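UDP-N-acetylglucosamine 4,6-dehydratase (Vibrio fischeri, PDB 3PVZ) binds NAD and is probably a lyase that dehydrates UDP-N-acetylglucosamine. Local coordinates at residues 128-134 / 370-375; 183-188 / 345-351; 52-57 / 79-85; 25-29 / 245-250. All blocks are in the same frame, centred on the assembly; numbering follows the deposited sequence. Where two conformers were deposited one is given.

Interaction 1: residues 128-134 / 370-375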
# COMPACT_ATOMS: atom_id res chain seq x y z
N GLU A 128 10.94 2.16 -10.78
CA GLU A 128 11.39 2.41 -12.14
C GLU A 128 11.52 1.23 -13.07
O GLU A 128 11.73 1.44 -14.26
CB GLU A 128 12.82 2.94 -12.07
CG GLU A 128 12.94 4.37 -12.22
CD GLU A 128 14.39 4.77 -12.19
OE1 GLU A 128 15.14 4.29 -13.08
OE2 GLU A 128 14.75 5.56 -11.30
N LYS A 129 11.53 0.01 -12.53
CA LYS A 129 11.84 -1.21 -13.30
C LYS A 129 11.23 -1.21 -14.66
O LYS A 129 11.89 -1.46 -15.65
CB LYS A 129 11.22 -2.44 -12.62
CG LYS A 129 12.06 -3.10 -11.52
CD LYS A 129 11.30 -4.24 -10.78
CE LYS A 129 9.80 -4.06 -10.61
NZ LYS A 129 8.94 -4.54 -11.82
N ASP A 130 9.92 -0.99 -14.67
CA ASP A 130 9.09 -1.32 -15.80
C ASP A 130 8.27 -0.11 -16.17
O ASP A 130 8.12 0.78 -15.38
CB ASP A 130 8.21 -2.52 -15.46
CG ASP A 130 7.16 -2.20 -14.41
OD1 ASP A 130 7.44 -2.31 -13.20
OD2 ASP A 130 6.03 -1.85 -14.80
N PRO A 131 7.76 -0.07 -17.39
CA PRO A 131 7.09 1.15 -17.75
C PRO A 131 5.71 1.32 -17.08
O PRO A 131 5.17 2.42 -17.08
CB PRO A 131 6.99 1.05 -19.28
CG PRO A 131 7.17 -0.39 -19.64
CD PRO A 131 7.77 -1.08 -18.47
N PHE A 132 5.16 0.26 -16.49
CA PHE A 132 3.81 0.33 -15.97
C PHE A 132 3.84 0.89 -14.56
O PHE A 132 3.12 1.83 -14.25
CB PHE A 132 3.15 -1.04 -16.08
CG PHE A 132 3.47 -1.75 -17.37
CD1 PHE A 132 3.06 -1.22 -18.59
CD2 PHE A 132 4.23 -2.92 -17.37
CE1 PHE A 132 3.38 -1.86 -19.79
CE2 PHE A 132 4.55 -3.56 -18.56
CZ PHE A 132 4.11 -3.03 -19.77
N THR A 133 4.72 0.39 -13.72
CA THR A 133 4.94 0.97 -12.41
C THR A 133 5.41 2.43 -12.50
O THR A 133 4.97 3.28 -11.73
CB THR A 133 5.92 0.15 -11.58
OG1 THR A 133 5.56 -1.24 -11.63
CG2 THR A 133 5.89 0.59 -10.15
N LEU A 134 6.24 2.73 -13.49
CA LEU A 134 6.76 4.07 -13.71
C LEU A 134 5.65 5.04 -14.06
O LEU A 134 5.66 6.18 -13.63
CB LEU A 134 7.78 4.02 -14.85
CG LEU A 134 8.68 5.21 -15.19
CD1 LEU A 134 9.39 5.77 -13.96
CD2 LEU A 134 9.71 4.78 -16.24
N TRP A 370 3.28 2.05 -24.23
CA TRP A 370 4.39 2.95 -24.12
C TRP A 370 5.60 2.17 -23.60
O TRP A 370 5.47 1.08 -23.02
CB TRP A 370 4.03 4.12 -23.19
CG TRP A 370 3.73 3.74 -21.79
CD1 TRP A 370 4.62 3.61 -20.80
CD2 TRP A 370 2.44 3.48 -21.22
NE1 TRP A 370 3.99 3.28 -19.63
CE2 TRP A 370 2.64 3.19 -19.86
CE3 TRP A 370 1.14 3.49 -21.71
CZ2 TRP A 370 1.60 2.88 -18.99
CZ3 TRP A 370 0.11 3.18 -20.86
CH2 TRP A 370 0.34 2.88 -19.50
N THR A 371 6.78 2.73 -23.81
CA THR A 371 8.03 2.11 -23.43
C THR A 371 8.62 2.91 -22.29
O THR A 371 8.33 4.10 -22.17
CB THR A 371 9.02 2.15 -24.58
OG1 THR A 371 9.21 3.52 -24.95
CG2 THR A 371 8.52 1.34 -25.82
N LYS A 372 9.46 2.28 -21.48
CA LYS A 372 10.22 3.01 -20.48
C LYS A 372 10.98 4.16 -21.12
O LYS A 372 10.95 5.29 -20.64
CB LYS A 372 11.21 2.09 -19.76
CG LYS A 372 12.16 2.90 -18.84
CD LYS A 372 12.79 2.11 -17.72
CE LYS A 372 13.28 3.08 -16.64
NZ LYS A 372 14.17 2.45 -15.63
N GLU A 373 11.65 3.87 -22.22
CA GLU A 373 12.57 4.83 -22.82
C GLU A 373 11.85 6.03 -23.42
O GLU A 373 12.42 7.09 -23.52
CB GLU A 373 13.46 4.12 -23.86
CG GLU A 373 14.55 3.26 -23.19
CD GLU A 373 15.65 4.11 -22.51
OE1 GLU A 373 16.31 4.90 -23.24
OE2 GLU A 373 15.85 3.99 -21.26
N GLU A 374 10.59 5.85 -23.80
CA GLU A 374 9.76 6.98 -24.19
C GLU A 374 9.55 7.96 -23.02
O GLU A 374 9.58 9.18 -23.21
CB GLU A 374 8.40 6.45 -24.63
CG GLU A 374 7.68 7.26 -25.66
CD GLU A 374 6.33 6.67 -25.98
OE1 GLU A 374 6.09 5.49 -25.61
OE2 GLU A 374 5.50 7.40 -26.57
N ILE A 375 9.34 7.42 -21.83
CA ILE A 375 9.14 8.26 -20.64
C ILE A 375 10.45 8.98 -20.28
O ILE A 375 10.46 10.20 -20.07
CB ILE A 375 8.62 7.47 -19.41
CG1 ILE A 375 7.37 6.64 -19.76
CG2 ILE A 375 8.30 8.43 -18.24
CD1 ILE A 375 6.67 6.05 -18.56
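K372 reaches across to the residues before helix 131-154 and docks on E128. K372 NZ donates to E128 O at 3.0 Å and, in a weak hydrogen bond that is part of a salt bridge, to E128 OE1 at 3.3 Å. E128 OE2 accepts from the backbone N of M174. W370 NE1 donates to P131 O at 2.9 Å, nearly in line.

Both helices also cap themselves. D130 OD2 accepts from F132 N and T133 N, both at 2.8 Å. D130 OD1 takes T133 OG1 at 2.7 Å and makes a salt bridge with K129 NZ at 3.0 Å. K129 NZ also donates to T93 O of the second subunit. T371 and E374 form a capping box: E374 N donates to T371 OG1 at 2.9 Å, T371 N weakly to E374 OE1 at 3.4 Å.

L134 CG lies 4.0 Å from I375 CD1. M364 of helix 351-367 and M174 of helix 174-189 adjoin I375, while A105 and A109 of helix 101-109 of the second subunit pack on W370 and F132, respectively.

Interaction 2: residues 183-188 / 345-351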
# COMPACT_ATOMS: atom_id res chain seq x y z
N GLU A 183 7.24 19.39 -8.58
CA GLU A 183 7.59 20.74 -8.10
C GLU A 183 7.29 21.83 -9.15
O GLU A 183 6.84 22.93 -8.82
CB GLU A 183 9.08 20.79 -7.73
CG GLU A 183 9.57 22.13 -7.16
CD GLU A 183 11.07 22.16 -6.82
OE1 GLU A 183 11.88 21.50 -7.51
OE2 GLU A 183 11.44 22.89 -5.88
N MSE A 184 7.50 21.52 -10.41
CA MSE A 184 7.15 22.46 -11.49
C MSE A 184 5.63 22.72 -11.49
O MSE A 184 5.17 23.87 -11.53
CB MSE A 184 7.55 21.90 -12.84
CG MSE A 184 9.02 21.70 -13.02
SE MSE A 184 9.43 20.84 -14.73
CE MSE A 184 11.34 20.64 -14.55
N PHE A 185 4.85 21.64 -11.39
CA PHE A 185 3.40 21.75 -11.33
C PHE A 185 2.97 22.50 -10.09
O PHE A 185 2.01 23.26 -10.14
CB PHE A 185 2.69 20.37 -11.40
CG PHE A 185 2.61 19.80 -12.78
CD1 PHE A 185 1.54 20.09 -13.61
CD2 PHE A 185 3.65 19.04 -13.29
CE1 PHE A 185 1.48 19.60 -14.91
CE2 PHE A 185 3.63 18.54 -14.58
CZ PHE A 185 2.53 18.81 -15.40
N LEU A 186 3.65 22.23 -8.98
CA LEU A 186 3.42 22.90 -7.70
C LEU A 186 3.70 24.42 -7.83
O LEU A 186 3.01 25.23 -7.29
CB LEU A 186 4.39 22.37 -6.67
CG LEU A 186 3.99 21.44 -5.55
CD1 LEU A 186 3.26 20.22 -6.07
CD2 LEU A 186 5.25 21.06 -4.71
N MSE A 187 4.77 24.78 -8.52
CA MSE A 187 5.09 26.17 -8.67
C MSE A 187 3.97 26.86 -9.43
O MSE A 187 3.65 27.97 -9.09
CB MSE A 187 6.46 26.39 -9.35
CG MSE A 187 7.70 26.10 -8.51
SE MSE A 187 7.73 26.75 -6.63
CE MSE A 187 7.09 25.10 -5.72
N ARG A 188 3.37 26.22 -10.44
CA ARG A 188 2.28 26.86 -11.17
C ARG A 188 1.09 27.06 -10.26
O ARG A 188 0.49 28.14 -10.27
CB ARG A 188 1.82 26.06 -12.37
CG ARG A 188 0.61 26.63 -13.05
CD ARG A 188 0.41 26.08 -14.48
NE ARG A 188 -0.03 24.69 -14.46
CZ ARG A 188 -0.29 23.97 -15.54
NH1 ARG A 188 -0.68 22.72 -15.41
NH2 ARG A 188 -0.14 24.50 -16.76
N ASN A 345 11.77 28.67 -1.63
CA ASN A 345 11.89 28.09 -2.98
C ASN A 345 11.65 29.16 -4.04
O ASN A 345 10.72 29.93 -3.95
CB ASN A 345 10.90 26.93 -3.18
CG ASN A 345 11.26 26.03 -4.36
OD1 ASN A 345 12.24 26.25 -5.07
ND2 ASN A 345 10.48 24.96 -4.54
N ASP A 346 12.52 29.22 -5.03
CA ASP A 346 12.26 30.02 -6.22
C ASP A 346 12.44 29.22 -7.54
O ASP A 346 12.73 29.82 -8.55
CB ASP A 346 13.13 31.29 -6.23
CG ASP A 346 14.60 30.98 -6.07
OD1 ASP A 346 14.94 29.81 -5.76
OD2 ASP A 346 15.42 31.89 -6.26
N SER A 347 12.22 27.89 -7.51
CA SER A 347 12.14 27.06 -8.74
C SER A 347 11.14 27.67 -9.69
O SER A 347 10.14 28.21 -9.22
CB SER A 347 11.60 25.64 -8.45
OG SER A 347 12.10 25.08 -7.25
N LEU A 348 11.37 27.52 -10.99
CA LEU A 348 10.50 28.05 -12.07
C LEU A 348 9.72 26.96 -12.79
O LEU A 348 10.10 25.79 -12.74
CB LEU A 348 11.35 28.79 -13.13
CG LEU A 348 12.45 29.72 -12.63
CD1 LEU A 348 13.34 30.28 -13.75
CD2 LEU A 348 11.79 30.83 -11.82
N TYR A 349 8.64 27.34 -13.48
CA TYR A 349 8.07 26.50 -14.54
C TYR A 349 7.89 27.25 -15.87
O TYR A 349 7.85 28.48 -15.90
CB TYR A 349 6.73 25.94 -14.10
CG TYR A 349 5.61 26.93 -14.15
CD1 TYR A 349 4.75 26.99 -15.24
CD2 TYR A 349 5.40 27.81 -13.11
CE1 TYR A 349 3.72 27.91 -15.27
CE2 TYR A 349 4.38 28.72 -13.14
CZ TYR A 349 3.55 28.76 -14.21
OH TYR A 349 2.58 29.69 -14.21
N GLN A 350 7.77 26.48 -16.94
CA GLN A 350 7.35 26.97 -18.23
C GLN A 350 6.02 26.33 -18.62
O GLN A 350 5.88 25.11 -18.57
CB GLN A 350 8.42 26.64 -19.24
CG GLN A 350 9.76 27.28 -18.90
CD GLN A 350 10.66 27.30 -20.08
OE1 GLN A 350 10.20 27.51 -21.22
NE2 GLN A 350 11.94 27.08 -19.85
N GLN A 351 5.03 27.15 -18.96
CA GLN A 351 3.70 26.66 -19.31
C GLN A 351 3.79 25.58 -20.37
O GLN A 351 3.19 24.50 -20.24
CB GLN A 351 2.80 27.81 -19.77
CG GLN A 351 1.36 27.46 -20.12
CD GLN A 351 0.58 26.79 -19.02
OE1 GLN A 351 0.88 26.92 -17.83
NE2 GLN A 351 -0.48 26.07 -19.41
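E183 OE2 holds the start of the loop 345-350. It accepts from N345 ND2 at 2.6 Å and lies 2.7 Å from S347 OG. The other carboxylate oxygen, E183 OE1, forms a salt bridge with R180. N345 is fixed from its own side too: its OD1 accepts from S347 N at 2.9 Å, which makes an Asx turn. This turn brings the N345 amide and the S347 hydroxyl to the same carboxylate oxygen.

One helical turn and a residue later, R188 NH2 donates to Q351 OE1 at 2.8 Å. The amide nitrogen of Q351 is used by E355. The two polar groups thus grip the loop at its start and just past its end.

Between them the contact is packing. Selenomethionine M187 has its CG 3.3 Å from S347 O, and M187 CB is 4.2 Å from Y349 CD2. The Y349 ring lies against the helix, with R188 CB 3.8 Å from the ring centroid and over its face, a CH-pi contact. Selenomethionine M184 meets Y349, CB to CB, at 4.3 Å. Y349 OH bonds to E191, and L354 of helix 351-367 packs on M184, R188 and Y349.

The loop links strand 340-344 of the main sheet to helix 351-367, which begins at Q351. The contact lays this connection along helix 174-189, a helix that flanks the Rossmann-type sheet and carries the NAD-binding K179.

Interaction 3: residues 52-57 / 79-85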
# COMPACT_ATOMS: atom_id res chain seq x y z
N THR A 52 -0.95 12.97 11.11
CA THR A 52 -2.37 12.81 11.48
C THR A 52 -2.51 12.79 13.01
O THR A 52 -3.38 13.43 13.58
CB THR A 52 -2.98 11.50 10.88
OG1 THR A 52 -2.95 11.54 9.44
CG2 THR A 52 -4.46 11.33 11.32
N LYS A 53 -1.59 12.09 13.65
CA LYS A 53 -1.54 12.07 15.11
C LYS A 53 -1.18 13.46 15.63
O LYS A 53 -1.86 13.96 16.51
CB LYS A 53 -0.55 11.05 15.58
CG LYS A 53 -1.01 9.66 15.20
CD LYS A 53 -0.38 8.61 16.02
CE LYS A 53 1.05 8.41 15.65
NZ LYS A 53 1.63 7.28 16.47
N GLU A 54 -0.19 14.13 15.06
CA GLU A 54 0.08 15.48 15.50
C GLU A 54 -1.12 16.39 15.44
O GLU A 54 -1.28 17.24 16.29
CB GLU A 54 1.26 16.13 14.75
CG GLU A 54 2.57 15.50 15.04
CD GLU A 54 2.95 15.59 16.50
OE1 GLU A 54 3.06 16.73 16.99
OE2 GLU A 54 3.19 14.55 17.14
N ILE A 55 -1.98 16.20 14.48
CA ILE A 55 -3.18 17.01 14.35
C ILE A 55 -4.21 16.54 15.39
O ILE A 55 -4.74 17.32 16.18
CB ILE A 55 -3.77 16.94 12.88
CG1 ILE A 55 -2.75 17.46 11.88
CG2 ILE A 55 -5.14 17.66 12.81
CD1 ILE A 55 -3.22 17.42 10.34
N PHE A 56 -4.46 15.24 15.41
CA PHE A 56 -5.48 14.68 16.26
C PHE A 56 -5.33 15.07 17.75
O PHE A 56 -6.31 15.37 18.42
CB PHE A 56 -5.50 13.16 16.12
CG PHE A 56 -6.69 12.52 16.76
CD1 PHE A 56 -6.70 12.25 18.09
CD2 PHE A 56 -7.82 12.24 16.02
CE1 PHE A 56 -7.81 11.69 18.69
CE2 PHE A 56 -8.95 11.64 16.62
CZ PHE A 56 -8.91 11.38 17.98
N LYS A 57 -4.11 15.03 18.27
CA LYS A 57 -3.86 15.27 19.69
C LYS A 57 -4.08 16.74 20.06
O LYS A 57 -4.16 17.07 21.24
CB LYS A 57 -2.42 14.84 20.05
CG LYS A 57 -1.29 15.65 19.44
CD LYS A 57 0.10 15.36 20.07
CE LYS A 57 0.83 14.22 19.39
NZ LYS A 57 2.33 14.13 19.78
N ASP A 79 -4.07 2.82 17.07
CA ASP A 79 -3.06 3.64 17.70
C ASP A 79 -3.64 4.98 18.25
O ASP A 79 -3.32 5.43 19.37
CB ASP A 79 -2.03 3.94 16.60
CG ASP A 79 -0.74 4.48 17.12
OD1 ASP A 79 -0.59 4.66 18.36
OD2 ASP A 79 0.15 4.73 16.27
N ILE A 80 -4.46 5.65 17.46
CA ILE A 80 -5.05 6.90 17.90
C ILE A 80 -5.97 6.64 19.09
O ILE A 80 -5.97 7.39 20.05
CB ILE A 80 -5.85 7.59 16.78
CG1 ILE A 80 -4.88 8.35 15.87
CG2 ILE A 80 -6.90 8.55 17.37
CD1 ILE A 80 -5.49 8.80 14.58
N ARG A 81 -6.76 5.57 19.03
CA ARG A 81 -7.68 5.27 20.13
C ARG A 81 -6.92 5.04 21.43
O ARG A 81 -7.30 5.56 22.46
CB ARG A 81 -8.60 4.08 19.84
CG ARG A 81 -9.44 4.21 18.54
CD ARG A 81 -10.78 4.97 18.62
NE ARG A 81 -10.64 6.43 18.63
CZ ARG A 81 -11.18 7.30 17.76
NH1 ARG A 81 -10.95 8.60 17.93
NH2 ARG A 81 -11.94 6.90 16.74
N SER A 82 -5.83 4.30 21.39
CA SER A 82 -5.14 4.00 22.64
C SER A 82 -4.22 5.13 23.11
O SER A 82 -4.06 5.34 24.29
CB SER A 82 -4.40 2.66 22.57
OG SER A 82 -3.58 2.56 21.43
N SER A 83 -3.65 5.88 22.18
CA SER A 83 -2.85 7.04 22.56
C SER A 83 -3.69 8.21 23.05
O SER A 83 -3.33 8.82 24.04
CB SER A 83 -1.99 7.51 21.39
OG SER A 83 -1.04 6.52 21.05
N PHE A 84 -4.77 8.55 22.34
CA PHE A 84 -5.45 9.84 22.55
C PHE A 84 -6.90 9.74 22.87
O PHE A 84 -7.46 10.64 23.47
CB PHE A 84 -5.27 10.74 21.33
CG PHE A 84 -3.85 10.81 20.82
CD1 PHE A 84 -2.80 11.09 21.68
CD2 PHE A 84 -3.58 10.65 19.46
CE1 PHE A 84 -1.49 11.18 21.21
CE2 PHE A 84 -2.26 10.73 18.96
CZ PHE A 84 -1.22 10.98 19.82
N GLY A 85 -7.53 8.65 22.47
CA GLY A 85 -8.96 8.49 22.74
C GLY A 85 -9.79 9.15 21.62
O GLY A 85 -9.57 8.86 20.45
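The F56 ring overlaps the CG2 methyl of I80: I80 CG2 sits 3.5 Å from the ring centroid, over the face, in a CH-pi contact. This joins the first two helices of the Rossmann-type nucleotide-binding fold. Helix 46-56 follows the glycine-rich turn after strand 37-41. Helix 70-83 follows strand 62-66, so the helices belong to successive beta-alpha units. Their short segments run in broadly the same direction, at 38° and 11.2 Å apart.

F84, just after helix 70-83, extends the apolar patch. F84 CD2 is 3.8 Å from F56 CD1, and K53 CB lies 3.8 Å from F84 CE2, at the edge of the ring. F91 of strand 90-94 meets the F56 ring edge-to-face, and L63 of strand 62-66 packs on F56. T52 touches I80 and bonds to G48 O of the glycine-rich pattern.

Facing the second subunit, K53 NZ makes a salt bridge with D79 OD2 at 3.0 Å. D79 OD1 is taken by Q222 of that subunit. R81 turns back on its own segment, with NE and NH1 both donating to G85 O.

The F84 ring is covered over one face by K57, whose CB stands 3.9 Å from the ring centroid.

Interaction 4: residues 25-29 / 245-250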
# COMPACT_ATOMS: atom_id res chain seq x y z
N ASN A 25 5.62 27.27 20.06
CA ASN A 25 4.48 27.54 19.17
C ASN A 25 3.24 26.73 19.53
O ASN A 25 2.25 26.75 18.79
CB ASN A 25 4.91 27.27 17.73
CG ASN A 25 5.84 28.35 17.23
OD1 ASN A 25 5.40 29.47 16.97
ND2 ASN A 25 7.13 28.05 17.15
N GLU A 26 3.31 26.00 20.63
CA GLU A 26 2.28 25.05 21.01
C GLU A 26 0.94 25.73 21.15
O GLU A 26 -0.04 25.22 20.68
CB GLU A 26 2.63 24.34 22.34
CG GLU A 26 1.72 23.15 22.70
CD GLU A 26 1.54 22.14 21.53
OE1 GLU A 26 2.55 21.61 21.02
OE2 GLU A 26 0.38 21.89 21.10
N LYS A 27 0.92 26.90 21.77
CA LYS A 27 -0.33 27.54 22.09
C LYS A 27 -1.01 27.92 20.78
O LYS A 27 -2.22 27.73 20.63
CB LYS A 27 -0.10 28.77 22.95
CG LYS A 27 -1.40 29.41 23.49
CD LYS A 27 -1.61 29.12 24.98
CE LYS A 27 -2.48 30.19 25.68
NZ LYS A 27 -2.05 30.36 27.14
N GLU A 28 -0.22 28.45 19.85
CA GLU A 28 -0.77 28.89 18.56
C GLU A 28 -1.13 27.69 17.72
O GLU A 28 -2.14 27.71 17.05
CB GLU A 28 0.19 29.77 17.79
CG GLU A 28 -0.33 30.22 16.45
CD GLU A 28 0.44 31.42 15.92
OE1 GLU A 28 1.64 31.61 16.26
OE2 GLU A 28 -0.17 32.17 15.17
N LEU A 29 -0.34 26.61 17.80
CA LEU A 29 -0.72 25.38 17.11
C LEU A 29 -2.14 24.91 17.56
O LEU A 29 -3.00 24.54 16.73
CB LEU A 29 0.28 24.28 17.39
CG LEU A 29 1.57 24.30 16.57
CD1 LEU A 29 2.58 23.30 17.16
CD2 LEU A 29 1.31 23.97 15.13
N LEU A 245 3.54 19.43 10.23
CA LEU A 245 2.53 20.30 10.82
C LEU A 245 3.04 21.74 10.91
O LEU A 245 2.27 22.67 10.72
CB LEU A 245 2.14 19.83 12.21
CG LEU A 245 1.03 20.60 12.99
CD1 LEU A 245 -0.29 20.55 12.35
CD2 LEU A 245 0.89 20.06 14.40
N MSE A 246 4.32 21.91 11.21
CA MSE A 246 4.93 23.24 11.30
C MSE A 246 4.94 23.89 9.94
O MSE A 246 4.59 25.04 9.81
CB MSE A 246 6.34 23.17 11.86
CG MSE A 246 6.46 22.81 13.31
SE MSE A 246 5.73 24.11 14.50
CE MSE A 246 6.85 25.63 14.03
N SER A 247 5.32 23.14 8.91
CA SER A 247 5.33 23.69 7.57
C SER A 247 3.89 23.98 7.18
O SER A 247 3.58 25.06 6.70
CB SER A 247 5.97 22.75 6.58
OG SER A 247 5.87 23.27 5.27
N CYS A 248 3.01 23.03 7.45
CA CYS A 248 1.56 23.24 7.22
C CYS A 248 0.98 24.53 7.79
O CYS A 248 0.34 25.29 7.08
CB CYS A 248 0.71 22.07 7.75
SG CYS A 248 -0.98 22.21 7.14
N ILE A 249 1.12 24.71 9.10
CA ILE A 249 0.49 25.82 9.77
C ILE A 249 1.28 27.12 9.60
O ILE A 249 0.70 28.14 9.31
CB ILE A 249 0.41 25.60 11.28
CG1 ILE A 249 -0.35 24.31 11.63
CG2 ILE A 249 -0.20 26.89 11.96
CD1 ILE A 249 -1.74 24.23 11.13
N PHE A 250 2.60 27.05 9.73
CA PHE A 250 3.48 28.24 9.71
C PHE A 250 4.24 28.52 8.40
O PHE A 250 4.80 29.58 8.24
CB PHE A 250 4.50 28.16 10.87
CG PHE A 250 3.85 28.14 12.24
CD1 PHE A 250 3.26 29.29 12.75
CD2 PHE A 250 3.78 26.98 12.98
CE1 PHE A 250 2.64 29.31 14.00
CE2 PHE A 250 3.17 26.97 14.28
CZ PHE A 250 2.59 28.11 14.78
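This is a mainly apolar helix-to-helix contact between helix 19-34, near the N terminus, and helix 237-250. The latter flanks the Rossmann-type sheet, with C248 and I249 on strand 115-118. The short segments cross at 64° and pass 11.6 Å apart. No hydrogen bond joins them.

One knob-into-hole contact lies at the centre: the L29 side chain sits among L245, M246, I249 and F250. L29 CD2 lies 4.0 Å from L245 CD2 and 3.9 Å from I249 CG1. L29 CD1 reaches selenomethionine M246, 4.2 Å from its SE. L245 also packs on E54 and I55 of helix 46-56, so it bridges two neighbouring helices.

N25 lies near M246, with N25 ND2 4.0 Å from M246 CE, but the polar partner of ND2 is the backbone O of D21. F337 packs on both residues. The F250 ring meets L29, N25 and E28. L29 CD2 comes within 3.6 Å of F250 CE2, and E28 OE1 lies at the ring edge, 3.4 Å from F250 CE1.

Interactions 3 and 4 are neighbours, with centres about 17 Å apart. They touch where E54 and I55 of helix 46-56 pack on L245. Interactions 1 and 2 do not touch, but they have neighbouring helices in common: helix 174-189 provides E183 to R188 in interaction 2, and its M174 meets interaction 1. Helix 351-367 packs against both. All four are partly buried. Interactions 1 and 3, on opposite sides of the chain's centre, also meet the second subunit; no other chain touches 2 and 4. Interaction 4 has no hydrogen bond or salt bridge across its segments and is mainly apolar. Interaction 3 adds one salt bridge next to the second subunit. Interactions 1 and 2 rely more on polar bonds.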